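Local coordinates for protein transcription factor cep-1 (Caenorhabditis elegans, PDB 1T4W) that activates transcription as a p53-like factor, binding the p53 DNA consensus sequence, promoting apoptosis after DNA damage or other stress and supporting meiotic chromosome segregation, at residues K186-C189 with E190-A194; V71-A74 with I75-R79. All coordinates share one frame; numbering follows the deposited sequence.

Overall arrangement
Interactions 1 and 2 are both local contacts within the p53-like DNA-binding domain, but they sit on different elements. Their centres are about 29 Å apart and their nearest atoms about 15 Å apart, so they do not touch. Interaction 1 lies on helix 181-194, the last helix of the chain, its centre about 22 Å from the centre of the chain and largely at the surface; regular backbone bonds dominate it, and F188 is its one buried residue. Interaction 2, its centre about 13 Å from that of the chain, covers the short helix 71-74 and the loop after it. It is partly buried against strands 57-65, 152-160 and 166-177, and combines a salt bridge and turns with aliphatic packing.

Interaction 1 of 2, residues K186-C189 with E190-A194; sequences KNFC and EREDA
The backbone N of D193 donates to C189 O at 2.8 Å, with an N-H...O angle of 173°, the shortest of four successive bonds from the N-H of residue i+4 to the C=O of residue i. E190, R191 and E192 donate in the same way to K186, N187 and F188, which identifies a regular alpha-helical stretch of helix 181-194. On the buried side, CG of E192 lies over one face of the F188 ring, 3.9 Å from the ring centroid, a CH-pi contact within the helix. The E192 carboxylate is turned only 15° from the plane of that ring, and its OE1 accepts from S25 N and forms a salt bridge with K195. The F188 ring reaches this site because its CG is anti to the backbone N (chi1 178°); beyond the helix it meets Y30 and W32 of the chain's N-terminal half. R191 bends at chi3 and lays one guanidinium face over the F188 backbone, NH2 coming 3.4 Å from F188 CA, while the same NH2 lies near the ring's edge. Replacing F188 with an alanine is likely to open a gap against Y30 and W32 and leave the E192 methylene without its aromatic face. On the exposed side, K186 NZ and E190 OE2 stand 4.4 Å apart, beyond salt-bridge range. A water joins them, accepting from K186 NZ at 3.0 Å and donating to E190 OE2 at 3.3 Å. The chemistry thus divides: F188 and E192 OE1 join the helix to the rest of the domain, whereas direct K186-E190 attraction is probably weak.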
loop_
_atom_site.group_PDB
_atom_site.type_symbol
_atom_site.label_atom_id
_atom_site.label_comp_id
_atom_site.label_asym_id
_atom_site.label_seq_id
_atom_site.Cartn_x
_atom_site.Cartn_y
_atom_site.Cartn_z
ATOM N N LYS A 186 -10.369 -14.982 7.248
ATOM C CA LYS A 186 -11.594 -15.608 7.740
ATOM C C LYS A 186 -11.868 -15.251 9.195
ATOM O O LYS A 186 -13.025 -14.969 9.576
ATOM C CB LYS A 186 -11.536 -17.126 7.554
ATOM C CG LYS A 186 -12.730 -17.916 8.128
ATOM C CD LYS A 186 -14.099 -17.446 7.598
ATOM C CE LYS A 186 -14.269 -17.604 6.101
ATOM N NZ LYS A 186 -15.759 -17.692 5.750
ATOM N N ASN A 187 -10.818 -15.268 10.010
ATOM C CA ASN A 187 -10.970 -14.910 11.415
ATOM C C ASN A 187 -11.459 -13.468 11.485
ATOM O O ASN A 187 -12.345 -13.135 12.269
ATOM C CB ASN A 187 -9.636 -15.027 12.168
ATOM C CG ASN A 187 -9.268 -16.468 12.471
ATOM O OD1 ASN A 187 -10.118 -17.335 12.426
ATOM N ND2 ASN A 187 -8.004 -16.716 12.810
ATOM N N PHE A 188 -10.861 -12.602 10.676
ATOM C CA PHE A 188 -11.273 -11.201 10.680
ATOM C C PHE A 188 -12.752 -11.023 10.322
ATOM O O PHE A 188 -13.487 -10.314 11.016
ATOM C CB PHE A 188 -10.419 -10.389 9.699
ATOM C CG PHE A 188 -10.813 -8.932 9.606
ATOM C CD1 PHE A 188 -10.266 -7.993 10.468
ATOM C CD2 PHE A 188 -11.700 -8.500 8.626
ATOM C CE1 PHE A 188 -10.590 -6.639 10.345
ATOM C CE2 PHE A 188 -12.030 -7.147 8.495
ATOM C CZ PHE A 188 -11.475 -6.224 9.348
ATOM N N CYS A 189 -13.187 -11.652 9.231
ATOM C CA CYS A 189 -14.574 -11.542 8.812
ATOM C C CYS A 189 -15.554 -12.064 9.876
ATOM O O CYS A 189 -16.550 -11.398 10.184
ATOM C CB CYS A 189 -14.776 -12.276 7.480
ATOM S SG CYS A 189 -13.927 -11.453 6.107
ATOM N N GLU A 190 -15.266 -13.231 10.456
ATOM C CA GLU A 190 -16.144 -13.802 11.491
ATOM C C GLU A 190 -16.219 -12.881 12.697
ATOM O O GLU A 190 -17.291 -12.699 13.263
ATOM C CB GLU A 190 -15.650 -15.185 11.952
ATOM C CG GLU A 190 -15.780 -16.278 10.892
ATOM C CD GLU A 190 -17.225 -16.715 10.669
ATOM O OE1 GLU A 190 -17.841 -17.234 11.622
ATOM O OE2 GLU A 190 -17.745 -16.538 9.549
ATOM N N ARG A 191 -15.086 -12.312 13.108
ATOM C CA ARG A 191 -15.094 -11.409 14.253
ATOM C C ARG A 191 -15.910 -10.141 13.955
ATOM O O ARG A 191 -16.685 -9.684 14.799
ATOM C CB ARG A 191 -13.660 -11.038 14.671
ATOM C CG ARG A 191 -12.962 -12.146 15.443
ATOM C CD ARG A 191 -11.603 -11.730 16.006
ATOM N NE ARG A 191 -10.517 -11.746 15.018
ATOM C CZ ARG A 191 -10.202 -10.720 14.229
ATOM N NH1 ARG A 191 -10.889 -9.587 14.308
ATOM N NH2 ARG A 191 -9.192 -10.817 13.371
ATOM N N GLU A 192 -15.748 -9.585 12.754
ATOM C CA GLU A 192 -16.499 -8.392 12.367
ATOM C C GLU A 192 -17.996 -8.658 12.285
ATOM O O GLU A 192 -18.787 -7.905 12.853
ATOM C CB GLU A 192 -16.026 -7.861 11.011
ATOM C CG GLU A 192 -14.664 -7.245 11.042
ATOM C CD GLU A 192 -14.625 -5.966 11.855
ATOM O OE1 GLU A 192 -15.410 -5.052 11.557
ATOM O OE2 GLU A 192 -13.799 -5.862 12.777
ATOM N N ASP A 193 -18.383 -9.721 11.577
ATOM C CA ASP A 193 -19.791 -10.064 11.415
ATOM C C ASP A 193 -20.448 -10.428 12.736
ATOM O O ASP A 193 -21.661 -10.336 12.875
ATOM C CB ASP A 193 -19.973 -11.238 10.451
ATOM C CG ASP A 193 -19.542 -10.911 9.031
ATOM O OD1 ASP A 193 -19.488 -9.719 8.667
ATOM O OD2 ASP A 193 -19.278 -11.857 8.267
ATOM N N ALA A 194 -19.651 -10.861 13.700
ATOM C CA ALA A 194 -20.200 -11.223 14.992
ATOM C C ALA A 194 -20.657 -9.942 15.668
ATOM O O ALA A 194 -21.561 -9.960 16.501
ATOM C CB ALA A 194 -19.154 -11.922 15.837
HETATM O O HOH W 1 -18.047 -18.854 7.287
#

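Interaction 2 of 2, residues V71-A74 with I75-R79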
loop_
_atom_site.group_PDB
_atom_site.type_symbol
_atom_site.label_atom_id
_atom_site.label_comp_id
_atom_site.label_asym_id
_atom_site.label_seq_id
_atom_site.Cartn_x
_atom_site.Cartn_y
_atom_site.Cartn_z
ATOM N N VAL A 71 -2.229 7.149 11.837
ATOM C CA VAL A 71 -2.024 6.966 10.421
ATOM C C VAL A 71 -1.735 8.231 9.619
ATOM O O VAL A 71 -0.785 8.246 8.845
ATOM C CB VAL A 71 -3.214 6.177 9.793
ATOM C CG1 VAL A 71 -4.479 7.016 9.827
ATOM C CG2 VAL A 71 -2.870 5.759 8.362
ATOM N N GLU A 72 -2.526 9.291 9.811
ATOM C CA GLU A 72 -2.324 10.508 9.030
ATOM C C GLU A 72 -0.919 11.049 9.241
ATOM O O GLU A 72 -0.276 11.523 8.297
ATOM C CB GLU A 72 -3.407 11.563 9.350
ATOM C CG GLU A 72 -4.809 11.193 8.840
ATOM C CD GLU A 72 -4.950 11.285 7.309
ATOM O OE1 GLU A 72 -4.364 12.211 6.713
ATOM O OE2 GLU A 72 -5.662 10.451 6.705
ATOM N N TYR A 73 -0.403 10.946 10.460
ATOM C CA TYR A 73 0.961 11.408 10.668
ATOM C C TYR A 73 1.962 10.431 10.032
ATOM O O TYR A 73 2.853 10.823 9.273
ATOM C CB TYR A 73 1.268 11.558 12.171
ATOM C CG TYR A 73 2.605 12.189 12.438
ATOM C CD1 TYR A 73 3.750 11.409 12.608
ATOM C CD2 TYR A 73 2.744 13.586 12.464
ATOM C CE1 TYR A 73 5.010 12.006 12.798
ATOM C CE2 TYR A 73 3.987 14.186 12.647
ATOM C CZ TYR A 73 5.114 13.392 12.811
ATOM O OH TYR A 73 6.341 13.990 12.961
ATOM N N ALA A 74 1.817 9.151 10.351
ATOM C CA ALA A 74 2.760 8.145 9.865
ATOM C C ALA A 74 2.964 8.108 8.354
ATOM O O ALA A 74 4.099 8.029 7.874
ATOM C CB ALA A 74 2.338 6.753 10.360
ATOM N N ILE A 75 1.877 8.192 7.596
ATOM C CA ILE A 75 2.019 8.103 6.149
ATOM C C ILE A 75 2.770 9.246 5.510
ATOM O O ILE A 75 3.221 9.124 4.373
ATOM C CB ILE A 75 0.649 7.930 5.469
ATOM C CG1 ILE A 75 -0.218 9.166 5.715
ATOM C CG2 ILE A 75 -0.009 6.617 5.974
ATOM C CD1 ILE A 75 -1.595 9.071 5.053
ATOM N N ARG A 76 2.916 10.357 6.235
ATOM C CA ARG A 76 3.645 11.491 5.690
ATOM C C ARG A 76 4.995 11.719 6.413
ATOM O O ARG A 76 5.720 12.657 6.119
ATOM C CB ARG A 76 2.762 12.745 5.747
ATOM C CG ARG A 76 1.499 12.673 4.857
ATOM C CD ARG A 76 0.635 13.942 4.981
ATOM N NE ARG A 76 -0.622 13.782 4.242
ATOM C CZ ARG A 76 -1.737 13.296 4.778
ATOM N NH1 ARG A 76 -1.754 12.945 6.058
ATOM N NH2 ARG A 76 -2.819 13.095 4.028
ATOM N N ASN A 77 5.313 10.841 7.353
ATOM C CA ASN A 77 6.568 10.905 8.119
ATOM C C ASN A 77 7.641 10.149 7.338
ATOM O O ASN A 77 7.534 8.942 7.144
ATOM C CB ASN A 77 6.337 10.253 9.485
ATOM C CG ASN A 77 7.618 10.088 10.292
ATOM O OD1 ASN A 77 8.653 10.603 9.929
ATOM N ND2 ASN A 77 7.532 9.358 11.394
ATOM N N PRO A 78 8.712 10.839 6.901
ATOM C CA PRO A 78 9.739 10.116 6.143
ATOM C C PRO A 78 10.478 9.019 6.899
ATOM O O PRO A 78 11.179 8.213 6.290
ATOM C CB PRO A 78 10.666 11.232 5.663
ATOM C CG PRO A 78 10.555 12.256 6.734
ATOM C CD PRO A 78 9.075 12.255 7.077
ATOM N N ARG A 79 10.298 8.965 8.214
ATOM C CA ARG A 79 10.989 7.956 9.013
ATOM C C ARG A 79 10.130 6.746 9.375
ATOM O O ARG A 79 10.563 5.891 10.141
ATOM C CB ARG A 79 11.508 8.597 10.313
ATOM C CG ARG A 79 12.640 9.623 10.123
ATOM C CD ARG A 79 12.803 10.485 11.379
ATOM N NE ARG A 79 11.538 11.117 11.772
ATOM C CZ ARG A 79 10.940 12.106 11.103
ATOM N NH1 ARG A 79 11.491 12.600 9.997
ATOM N NH2 ARG A 79 9.779 12.592 11.528
#
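With CG anti to its carbonyl carbon (chi1 -70°) and a bend at chi2 (-72°), E72 curls its carboxylate toward R76, whose chain runs extended from CG to NE alongside it. This salt bridge between residues i and i+4 joins the short helix 71-74 to the residues of the type I beta turn A74-N77, which N77 N closes by donating to A74 O at 3.1 Å. R76 NH1 meets E72 OE1 at 2.8 Å, the oxygen lying nearly in the guanidinium plane but approached from above the carboxylate plane, 39° out of it. NH2 adds a weak bond to the same oxygen, and NH1 a weak one to E72 O. Both side chains are anchored further to strand 166-177, E72 OE2 by H169 and R76 NE by E166. Beneath them, V71 CG2 packs on I75 CG2 at 3.8 Å, and I75 continues onto V63, A156 and F158 of the underlying sheet. The Y73 ring crosses N77 obliquely, Y73 CE1 lying 3.9 Å from N77 ND2. N77 in turn forms an Asx turn, its OD1 accepting from R79 N in a nearly straight bond of 2.9 Å.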